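Local coordinates for protein L-threonine-O-3-phosphate decarboxylase (Porphyromonas gingivalis, PDB 3FKD) that probably works as a pyridoxal 5'-phosphate-dependent L-threonine-O-3-phosphate decarboxylase of the class I and II aminotransferase family, at residues 75-78 / 79-83; 192-195 / 196-199; 293-296 / 297-301. All coordinates share one frame; numbering follows the deposited sequence.

Interaction 1 of 3, residues 75-78 / 79-83; sequences GPTA and AFYQI
The carbonyl oxygen of Thr77 is gripped by two amides of the following turn: Phe80 N donates to Thr77 O over 2.8 Å, and Tyr81 N reaches the same oxygen in a weak bond of 3.3 Å. The first is bent (136° at the hydrogen) and meets the oxygen from above the carbonyl plane; the second is straighter (167°) but longer. The segment forms the opening turns of helix 75-86, which follows strand 70-73 in the large domain of the aminotransferase fold. In relatives the start of this helix faces the cofactor phosphate, so a similar role here is plausible. One residue further on, the pattern has settled into an ordinary alpha turn, with Gln82 N bonded to Ala78 O at 2.8 Å.

Carbonyl oxygens of the first turn meet two rings differently. Pro76 O sits over a face of the Phe80 ring, displaced toward its rim and 3.3 Å from Phe80 CD2. Thr77 O instead lies in the plane of the Tyr81 ring, at its edge, 3.3 Å from Tyr81 CD2. The Thr77 side chain adds a contact of its own: with chi1 at -60° its methyl carbon takes the position opposite the backbone nitrogen, and runs alongside the tyrosine.

The helix is wedged between layers. Pro76, Ala79 and Phe80 pack on Val192 of the central sheet, Phe80 also meets Tyr102 edge-to-face, and Tyr81 lies against helix 100-108, where its hydroxyl hydrogen-bonds Glu101. Thr77 and Tyr81 touch Trp226 and Thr224 of the second subunit, which places this face at the dimer interface. The methyl-to-ring contact itself is close, Thr77 CG2 standing 3.6 Å from Tyr81 CE2.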
loop_
_atom_site.group_PDB
_atom_site.type_symbol
_atom_site.label_atom_id
_atom_site.label_comp_id
_atom_site.label_asym_id
_atom_site.label_seq_id
_atom_site.Cartn_x
_atom_site.Cartn_y
_atom_site.Cartn_z
ATOM N N GLY A 75 2.303 1.491 5.605
ATOM C CA GLY A 75 2.074 2.776 6.249
ATOM C C GLY A 75 1.204 2.612 7.491
ATOM O O GLY A 75 0.523 1.616 7.627
ATOM N N PRO A 76 1.249 3.575 8.422
ATOM C CA PRO A 76 0.442 3.374 9.637
ATOM C C PRO A 76 -1.033 3.557 9.334
ATOM O O PRO A 76 -1.865 2.856 9.942
ATOM C CB PRO A 76 0.957 4.443 10.589
ATOM C CG PRO A 76 1.638 5.446 9.703
ATOM C CD PRO A 76 2.278 4.605 8.616
ATOM N N THR A 77 -1.359 4.426 8.374
ATOM C CA THR A 77 -2.754 4.552 7.928
ATOM C C THR A 77 -3.384 3.192 7.494
ATOM O O THR A 77 -4.448 2.820 7.987
ATOM C CB THR A 77 -2.928 5.601 6.792
ATOM O OG1 THR A 77 -2.517 6.889 7.234
ATOM C CG2 THR A 77 -4.359 5.684 6.363
ATOM N N ALA A 78 -2.723 2.453 6.591
ATOM C CA ALA A 78 -3.206 1.118 6.220
ATOM C C ALA A 78 -3.608 0.284 7.432
ATOM O O ALA A 78 -4.697 -0.308 7.444
ATOM C CB ALA A 78 -2.192 0.345 5.328
ATOM N N ALA A 79 -2.730 0.235 8.434
ATOM C CA ALA A 79 -3.015 -0.468 9.686
ATOM C C ALA A 79 -4.336 -0.059 10.369
ATOM O O ALA A 79 -4.960 -0.892 10.990
ATOM C CB ALA A 79 -1.863 -0.326 10.656
ATOM N N PHE A 80 -4.736 1.218 10.273
ATOM C CA PHE A 80 -5.935 1.708 10.967
ATOM C C PHE A 80 -7.177 1.123 10.314
ATOM O O PHE A 80 -8.116 0.711 10.983
ATOM C CB PHE A 80 -6.016 3.241 10.950
ATOM C CG PHE A 80 -4.914 3.894 11.682
ATOM C CD1 PHE A 80 -4.577 3.474 12.961
ATOM C CD2 PHE A 80 -4.201 4.918 11.105
ATOM C CE1 PHE A 80 -3.559 4.054 13.627
ATOM C CE2 PHE A 80 -3.182 5.521 11.777
ATOM C CZ PHE A 80 -2.860 5.092 13.033
ATOM N N TYR A 81 -7.137 1.115 8.989
ATOM C CA TYR A 81 -8.122 0.510 8.136
ATOM C C TYR A 81 -8.176 -1.027 8.272
ATOM O O TYR A 81 -9.262 -1.623 8.314
ATOM C CB TYR A 81 -7.764 0.908 6.720
ATOM C CG TYR A 81 -8.218 2.295 6.371
ATOM C CD1 TYR A 81 -9.511 2.529 5.882
ATOM C CD2 TYR A 81 -7.389 3.382 6.555
ATOM C CE1 TYR A 81 -9.942 3.801 5.570
ATOM C CE2 TYR A 81 -7.804 4.652 6.217
ATOM C CZ TYR A 81 -9.086 4.846 5.726
ATOM O OH TYR A 81 -9.494 6.113 5.410
ATOM N N GLN A 82 -7.019 -1.687 8.310
ATOM C CA GLN A 82 -7.074 -3.120 8.470
ATOM C C GLN A 82 -7.679 -3.526 9.820
ATOM O O GLN A 82 -8.287 -4.596 9.933
ATOM C CB GLN A 82 -5.709 -3.773 8.266
ATOM C CG GLN A 82 -5.802 -5.095 7.484
ATOM C CD GLN A 82 -4.578 -5.978 7.646
ATOM O OE1 GLN A 82 -3.452 -5.578 7.344
ATOM N NE2 GLN A 82 -4.794 -7.189 8.126
ATOM N N ILE A 83 -7.478 -2.692 10.843
ATOM C CA ILE A 83 -8.004 -2.948 12.192
ATOM C C ILE A 83 -9.529 -2.723 12.232
ATOM O O ILE A 83 -10.277 -3.570 12.713
ATOM C CB ILE A 83 -7.319 -2.028 13.244
ATOM C CG1 ILE A 83 -5.839 -2.408 13.462
ATOM C CG2 ILE A 83 -8.082 -2.027 14.566
ATOM C CD1 ILE A 83 -5.160 -1.523 14.514
#

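Interaction 2 of 3, residues 192-195 / 196-199; sequences VYSF and SHAY
Ser194 OG accepts a weak capping bond from Ser196 N (3.1 Å), and the same oxygen packs 3.1 Å from His197 CD2. This is an ST-turn arrangement where strand 189-194 of the large-domain sheet gives way to the short, weakly bonded helix 196-199. In aminotransferases of this family the SFSHAYG segment usually holds a lysine that carries pyridoxal phosphate; judged by the motif, His197 probably stands in that place in the deposited chain. Ser194 can reach forward because OG stands opposite its own amide nitrogen (chi1 178°), while the CD2 corner of the His197 imidazole comes back toward it, obliquely. This is the tight side: Ser194 and Ser196 also press on Pro76, and Tyr47 of the second subunit packs on Ser196 and His197.

On the aromatic side the rings of Phe195 and Tyr199 meet obliquely, unstacked, planes at 35°. Phe195 CD1 meets the CD2–CE2 side of Tyr199, 3.6 Å from Tyr199 CE2; Tyr199 is partly exposed, whereas Phe195 is buried against Ala236 and Ile239 of helix 230-241. A water at the edge of the His197 ring bridges the backbone, donating to Ser194 O and accepting from Ala198 N, each at 2.9 Å.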
loop_
_atom_site.group_PDB
_atom_site.type_symbol
_atom_site.label_atom_id
_atom_site.label_comp_id
_atom_site.label_asym_id
_atom_site.label_seq_id
_atom_site.Cartn_x
_atom_site.Cartn_y
_atom_site.Cartn_z
ATOM N N VAL A 192 0.227 0.922 16.942
ATOM C CA VAL A 192 0.436 1.125 15.527
ATOM C C VAL A 192 1.611 2.041 15.437
ATOM O O VAL A 192 1.520 3.191 15.813
ATOM C CB VAL A 192 -0.789 1.743 14.788
ATOM C CG1 VAL A 192 -0.422 2.167 13.329
ATOM C CG2 VAL A 192 -1.981 0.770 14.820
ATOM N N TYR A 193 2.721 1.497 14.949
ATOM C CA TYR A 193 3.955 2.236 14.823
ATOM C C TYR A 193 4.160 2.796 13.401
ATOM O O TYR A 193 3.513 2.344 12.458
ATOM C CB TYR A 193 5.116 1.366 15.272
ATOM C CG TYR A 193 5.267 1.384 16.765
ATOM C CD1 TYR A 193 6.074 2.343 17.392
ATOM C CD2 TYR A 193 4.580 0.479 17.570
ATOM C CE1 TYR A 193 6.213 2.374 18.750
ATOM C CE2 TYR A 193 4.713 0.521 18.962
ATOM C CZ TYR A 193 5.527 1.473 19.534
ATOM O OH TYR A 193 5.683 1.524 20.896
ATOM N N SER A 194 5.051 3.778 13.271
ATOM C CA SER A 194 5.231 4.503 12.020
ATOM C C SER A 194 6.689 4.805 11.630
ATOM O O SER A 194 7.507 5.150 12.449
ATOM C CB SER A 194 4.452 5.815 12.080
ATOM O OG SER A 194 4.647 6.542 10.893
ATOM N N PHE A 195 6.985 4.727 10.351
ATOM C CA PHE A 195 8.304 5.060 9.873
ATOM C C PHE A 195 8.227 6.389 9.154
ATOM O O PHE A 195 9.245 6.993 8.852
ATOM C CB PHE A 195 8.875 3.950 8.960
ATOM C CG PHE A 195 9.452 2.762 9.718
ATOM C CD1 PHE A 195 10.800 2.732 10.091
ATOM C CD2 PHE A 195 8.663 1.664 10.028
ATOM C CE1 PHE A 195 11.328 1.670 10.806
ATOM C CE2 PHE A 195 9.185 0.591 10.731
ATOM C CZ PHE A 195 10.506 0.593 11.114
ATOM N N SER A 196 7.012 6.856 8.883
ATOM C CA SER A 196 6.875 8.128 8.172
ATOM C C SER A 196 7.363 9.348 8.956
ATOM O O SER A 196 8.009 10.216 8.385
ATOM C CB SER A 196 5.431 8.416 7.748
ATOM O OG SER A 196 4.691 7.270 7.476
ATOM N N HIS A 197 7.003 9.420 10.243
ATOM C CA HIS A 197 7.108 10.664 11.024
ATOM C C HIS A 197 8.475 10.884 11.645
ATOM O O HIS A 197 9.081 11.912 11.398
ATOM C CB HIS A 197 6.046 10.715 12.112
ATOM C CG HIS A 197 4.656 10.528 11.597
ATOM N ND1 HIS A 197 3.918 11.555 11.035
ATOM C CD2 HIS A 197 3.867 9.436 11.567
ATOM C CE1 HIS A 197 2.743 11.094 10.673
ATOM N NE2 HIS A 197 2.685 9.811 10.987
ATOM N N ALA A 198 8.934 9.895 12.429
ATOM C CA ALA A 198 10.191 9.975 13.184
ATOM C C ALA A 198 11.393 9.983 12.270
ATOM O O ALA A 198 12.439 10.481 12.649
ATOM C CB ALA A 198 10.315 8.843 14.225
ATOM N N TYR A 199 11.225 9.468 11.056
ATOM C CA TYR A 199 12.366 9.271 10.152
ATOM C C TYR A 199 12.272 9.934 8.795
ATOM O O TYR A 199 13.160 9.726 7.965
ATOM C CB TYR A 199 12.691 7.799 9.959
ATOM C CG TYR A 199 12.629 6.989 11.218
ATOM C CD1 TYR A 199 13.581 7.156 12.241
ATOM C CD2 TYR A 199 11.631 6.018 11.386
ATOM C CE1 TYR A 199 13.518 6.390 13.410
ATOM C CE2 TYR A 199 11.564 5.249 12.527
ATOM C CZ TYR A 199 12.504 5.439 13.538
ATOM O OH TYR A 199 12.404 4.656 14.655
HETATM O O HOH W 1 7.080 7.881 13.294
#

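Interaction 3 of 3, residues 293-296 / 297-301; sequences KKYM and LEEYN
With chi1 at 175°, the Tyr295 ring extends on the side away from its own amide, while Glu299, turned to chi1 -68° and bent again at its second torsion, lays its CG over a face of that ring. The result is a CH-pi contact near the C-terminal end of helix 289-298, Glu299 CG lying 4.0 Å from the Tyr295 ring centroid and 29° off the ring normal. The two side chains cross at about a right angle. Tyr300 runs beside Tyr295 in the same direction, and Tyr295 OH comes up to the edge of its ring, 3.6 Å from Tyr300 CE2.

The bonding pattern changes at Tyr300. Glu298 N makes a regular 2.8 Å bond to Lys294 O, but Tyr300 N is shared between two weak bonds, to Tyr295 O at 3.5 Å and Met296 O at 3.2 Å, and Asn301 adopts a left-handed conformation as the chain turns into strand 302-306. On the inner side of the helix, selenomethionine Met296 is buried against Phe331 and Ala334 of helix 325-339; Tyr295 meets Phe338 of that helix edge-to-face.

Lys294 and Glu298 touch mainly through the lysine methylenes, with Lys294 NZ 4.3 Å from Glu298 OE2. With no salt bridge formed, their attraction on this exposed face probably adds little to the backbone bond between them, and the directional side-chain contact is the CH-pi one on Tyr295.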
loop_
_atom_site.group_PDB
_atom_site.type_symbol
_atom_site.label_atom_id
_atom_site.label_comp_id
_atom_site.label_asym_id
_atom_site.label_seq_id
_atom_site.Cartn_x
_atom_site.Cartn_y
_atom_site.Cartn_z
ATOM N N LYS A 293 -3.096 31.065 5.620
ATOM C CA LYS A 293 -2.284 30.083 4.908
ATOM C C LYS A 293 -1.910 30.522 3.486
ATOM O O LYS A 293 -0.829 30.199 2.975
ATOM C CB LYS A 293 -3.011 28.721 4.861
ATOM C CG LYS A 293 -2.412 27.726 3.886
ATOM C CD LYS A 293 -3.273 26.459 3.713
ATOM C CE LYS A 293 -2.575 25.384 2.813
ATOM N NZ LYS A 293 -3.577 24.474 2.211
ATOM N N LYS A 294 -2.829 31.232 2.850
ATOM C CA LYS A 294 -2.626 31.772 1.518
ATOM C C LYS A 294 -1.581 32.914 1.493
ATOM O O LYS A 294 -0.780 33.034 0.562
ATOM C CB LYS A 294 -3.966 32.261 0.996
ATOM C CG LYS A 294 -3.899 32.897 -0.347
ATOM C CD LYS A 294 -4.868 34.077 -0.442
ATOM C CE LYS A 294 -5.228 34.375 -1.883
ATOM N NZ LYS A 294 -6.236 33.389 -2.354
ATOM N N TYR A 295 -1.608 33.740 2.530
ATOM C CA TYR A 295 -0.693 34.870 2.703
ATOM C C TYR A 295 0.761 34.407 2.966
ATOM O O TYR A 295 1.675 34.707 2.202
ATOM C CB TYR A 295 -1.208 35.675 3.890
ATOM C CG TYR A 295 -0.347 36.832 4.324
ATOM C CD1 TYR A 295 -0.519 38.095 3.752
ATOM C CD2 TYR A 295 0.609 36.686 5.328
ATOM C CE1 TYR A 295 0.243 39.175 4.142
ATOM C CE2 TYR A 295 1.386 37.762 5.724
ATOM C CZ TYR A 295 1.191 39.009 5.124
ATOM O OH TYR A 295 1.944 40.101 5.489
HETATM N N MSE A 296 0.944 33.679 4.063
HETATM C CA MSE A 296 2.175 33.012 4.390
HETATM C C MSE A 296 2.805 32.283 3.185
HETATM O O MSE A 296 4.005 32.318 2.996
HETATM C CB MSE A 296 1.916 32.045 5.542
HETATM C CG MSE A 296 1.364 32.718 6.778
HETATM SE SE MSE A 296 2.649 34.019 7.557
HETATM C CE MSE A 296 3.877 32.713 8.389
ATOM N N LEU A 297 1.976 31.656 2.363
ATOM C CA LEU A 297 2.469 30.963 1.184
ATOM C C LEU A 297 2.846 31.940 0.073
ATOM O O LEU A 297 3.990 31.981 -0.370
ATOM C CB LEU A 297 1.482 29.903 0.671
ATOM C CG LEU A 297 2.113 29.071 -0.457
ATOM C CD1 LEU A 297 3.279 28.258 0.060
ATOM C CD2 LEU A 297 1.135 28.202 -1.153
ATOM N N GLU A 298 1.893 32.749 -0.357
ATOM C CA GLU A 298 2.149 33.728 -1.406
ATOM C C GLU A 298 3.107 34.865 -1.033
ATOM O O GLU A 298 4.045 35.153 -1.776
ATOM C CB GLU A 298 0.824 34.256 -1.946
ATOM C CG GLU A 298 0.064 33.120 -2.580
ATOM C CD GLU A 298 -1.433 33.383 -2.736
ATOM O OE1 GLU A 298 -1.885 34.558 -2.539
ATOM O OE2 GLU A 298 -2.152 32.394 -3.059
ATOM N N GLU A 299 2.896 35.494 0.114
ATOM C CA GLU A 299 3.748 36.615 0.501
ATOM C C GLU A 299 5.103 36.158 1.027
ATOM O O GLU A 299 6.136 36.730 0.710
ATOM C CB GLU A 299 3.069 37.492 1.556
ATOM C CG GLU A 299 1.885 38.224 1.030
ATOM C CD GLU A 299 2.114 38.730 -0.387
ATOM O OE1 GLU A 299 3.123 39.471 -0.610
ATOM O OE2 GLU A 299 1.280 38.383 -1.276
ATOM N N TYR A 300 5.097 35.116 1.833
ATOM C CA TYR A 300 6.299 34.779 2.565
ATOM C C TYR A 300 6.875 33.353 2.322
ATOM O O TYR A 300 7.809 32.950 3.002
ATOM C CB TYR A 300 6.040 35.044 4.048
ATOM C CG TYR A 300 6.170 36.502 4.426
ATOM C CD1 TYR A 300 7.415 37.032 4.766
ATOM C CD2 TYR A 300 5.058 37.349 4.463
ATOM C CE1 TYR A 300 7.561 38.348 5.116
ATOM C CE2 TYR A 300 5.195 38.679 4.804
ATOM C CZ TYR A 300 6.453 39.177 5.134
ATOM O OH TYR A 300 6.628 40.502 5.493
ATOM N N ASN A 301 6.316 32.598 1.367
ATOM C CA ASN A 301 6.900 31.305 0.990
ATOM C C ASN A 301 6.928 30.269 2.096
ATOM O O ASN A 301 7.807 29.411 2.127
ATOM C CB ASN A 301 8.335 31.508 0.548
ATOM C CG ASN A 301 8.438 32.379 -0.680
ATOM O OD1 ASN A 301 7.927 32.007 -1.764
ATOM N ND2 ASN A 301 9.102 33.555 -0.533
#

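Along the chain the three contacts follow in series. Interactions 1 and 2 are neighbours in the large domain, their centres 12 Å apart: helix 75-86 lies against the end of strand 189-194, and the two join directly where Phe80 CE1 stands 3.7 Å from Val192 CG1. Both also touch the second subunit, consistent with an active site built near the dimer interface, as in related enzymes. Interaction 3 stands apart on helix 289-298, beside the separate five-stranded sheet; its nearest atoms are about 18 Å from interaction 1 and about 17 Å from interaction 2, and no other chain of the assembly touches it.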